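Local coordinates for protein reducing end xylose-releasing exo-oligoxylanase (Paenibacillus barengoltzii G22, PDB 5YXT) that probably hydrolyses xylo-oligosaccharides as a family 8 glycoside hydrolase, releasing xylose from their reducing ends, at residues Leu316-Leu321 with Pro348-Lys353. Sequence-based numbering, arbitrary orientation.
Sequences LHPVGL and PVRTGK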
loop_
_atom_site.group_PDB
_atom_site.type_symbol
_atom_site.label_atom_id
_atom_site.label_comp_id
_atom_site.label_asym_id
_atom_site.label_seq_id
_atom_site.Cartn_x
_atom_site.Cartn_y
_atom_site.Cartn_z
ATOM N N LEU C 316 8.024 -10.795 24.966
ATOM C CA LEU C 316 8.889 -10.319 26.052
ATOM C C LEU C 316 9.639 -9.050 25.675
ATOM O O LEU C 316 9.907 -8.206 26.540
ATOM C CB LEU C 316 9.909 -11.384 26.462
ATOM C CG LEU C 316 9.637 -12.365 27.594
ATOM C CD1 LEU C 316 8.959 -11.661 28.792
ATOM C CD2 LEU C 316 8.845 -13.598 27.115
ATOM N N HIS C 317 10.004 -8.903 24.408
ATOM C CA HIS C 317 10.845 -7.796 23.951
ATOM C C HIS C 317 10.212 -7.092 22.756
ATOM O O HIS C 317 10.730 -7.151 21.631
ATOM C CB HIS C 317 12.245 -8.312 23.615
ATOM C CG HIS C 317 12.875 -9.073 24.733
ATOM N ND1 HIS C 317 13.357 -8.457 25.869
ATOM C CD2 HIS C 317 13.063 -10.401 24.913
ATOM C CE1 HIS C 317 13.841 -9.373 26.690
ATOM N NE2 HIS C 317 13.675 -10.560 26.134
ATOM N N PRO C 318 9.092 -6.397 22.968
ATOM C CA PRO C 318 8.430 -5.724 21.838
ATOM C C PRO C 318 9.222 -4.573 21.241
ATOM O O PRO C 318 9.063 -4.287 20.049
ATOM C CB PRO C 318 7.107 -5.239 22.450
ATOM C CG PRO C 318 7.385 -5.115 23.904
ATOM C CD PRO C 318 8.313 -6.260 24.215
ATOM N N VAL C 319 10.059 -3.889 22.024
ATOM C CA VAL C 319 10.901 -2.846 21.441
ATOM C C VAL C 319 11.960 -3.465 20.537
ATOM O O VAL C 319 12.243 -2.956 19.443
ATOM C CB VAL C 319 11.523 -1.989 22.560
ATOM C CG1 VAL C 319 12.648 -1.121 22.025
ATOM C CG2 VAL C 319 10.430 -1.147 23.205
ATOM N N GLY C 320 12.557 -4.576 20.976
ATOM C CA GLY C 320 13.461 -5.311 20.106
ATOM C C GLY C 320 12.793 -5.746 18.816
ATOM O O GLY C 320 13.391 -5.667 17.740
ATOM N N LEU C 321 11.536 -6.190 18.900
ATOM C CA LEU C 321 10.832 -6.616 17.695
ATOM C C LEU C 321 10.648 -5.447 16.737
ATOM O O LEU C 321 10.945 -5.561 15.543
ATOM C CB LEU C 321 9.486 -7.244 18.051
ATOM C CG LEU C 321 8.542 -7.717 16.932
ATOM C CD1 LEU C 321 9.242 -8.355 15.730
ATOM C CD2 LEU C 321 7.490 -8.673 17.521
ATOM N N PRO C 348 11.319 5.278 22.340
ATOM C CA PRO C 348 12.505 5.506 23.171
ATOM C C PRO C 348 13.139 4.184 23.579
ATOM O O PRO C 348 12.491 3.136 23.579
ATOM C CB PRO C 348 11.938 6.242 24.389
ATOM C CG PRO C 348 10.532 5.671 24.518
ATOM C CD PRO C 348 10.062 5.435 23.098
ATOM N N VAL C 349 14.431 4.249 23.935
ATOM C CA VAL C 349 15.106 3.055 24.440
ATOM C C VAL C 349 14.351 2.512 25.655
ATOM O O VAL C 349 13.681 3.249 26.393
ATOM C CB VAL C 349 16.580 3.314 24.809
ATOM C CG1 VAL C 349 17.364 3.858 23.619
ATOM C CG2 VAL C 349 16.685 4.233 26.015
ATOM N N ARG C 350 14.460 1.212 25.865
ATOM C CA ARG C 350 13.684 0.584 26.918
ATOM C C ARG C 350 14.327 0.809 28.283
ATOM O O ARG C 350 15.549 0.932 28.409
ATOM C CB ARG C 350 13.512 -0.911 26.650
ATOM C CG ARG C 350 12.284 -1.481 27.345
ATOM C CD ARG C 350 12.044 -2.943 27.056
ATOM N NE ARG C 350 10.868 -3.438 27.770
ATOM C CZ ARG C 350 10.441 -4.700 27.755
ATOM N NH1 ARG C 350 9.364 -5.036 28.451
ATOM N NH2 ARG C 350 11.094 -5.629 27.064
ATOM N N THR C 351 13.478 0.900 29.307
ATOM C CA THR C 351 13.904 0.955 30.700
ATOM C C THR C 351 13.280 -0.213 31.452
ATOM O O THR C 351 12.430 -0.937 30.925
ATOM C CB THR C 351 13.494 2.278 31.363
ATOM O OG1 THR C 351 12.064 2.354 31.399
ATOM C CG2 THR C 351 14.037 3.457 30.577
ATOM N N GLY C 352 13.706 -0.401 32.696
ATOM C CA GLY C 352 13.198 -1.509 33.480
ATOM C C GLY C 352 14.056 -2.749 33.367
ATOM O O GLY C 352 15.123 -2.770 32.747
ATOM N N LYS C 353 13.547 -3.828 33.966
ATOM C CA LYS C 353 14.353 -5.024 34.170
ATOM C C LYS C 353 14.551 -5.864 32.908
ATOM O O LYS C 353 15.483 -6.670 32.868
ATOM C CB LYS C 353 13.723 -5.885 35.266
HETATM O O HOH W 1 8.019 -7.206 28.200
#
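R350 reaches from the loop between helices 335-345 and 355-369 to the carbonyl of L316, just ahead of helix 318-327, whose N-cap position H317 occupies. The contact thus ties an inter-helix loop to the start of helix 318-327 in what is, as in its relatives, the (alpha/alpha)6 barrel of glycoside hydrolase family 8. With CG anti to the backbone N (chi1 -156°) and the chain extended as far as NE, the arginine carries its guanidinium across to the L316 carbonyl. R350 NH2 donates to L316 O at 2.9 Å, nearly straight at 162° and in the carbonyl plane. The tight part lies round this nitrogen: H317 ND1 stands 3.8 Å from R350 NH2, the imidazole and guanidinium planes being almost perpendicular, while P318 CD sits 4.0 Å from NH2. D358, on helix 355-369, joins the two groups, its OD1 forming a salt bridge with R350 NH2 and a hydrogen bond with H317 ND1. Shortening R350 to an alanine would probably leave L316 O without its protein donor across this contact and D358 without this positive mate. The contact is looser along the aliphatic stem and backbones: V319 points toward the loop, yet its CG2 comes no nearer R350 CG than 4.5 Å. On the solvent side, at the guanidinium's other terminal nitrogen, a water accepts from R350 NH1 at 2.6 Å and donates to L316 O at 2.7 Å.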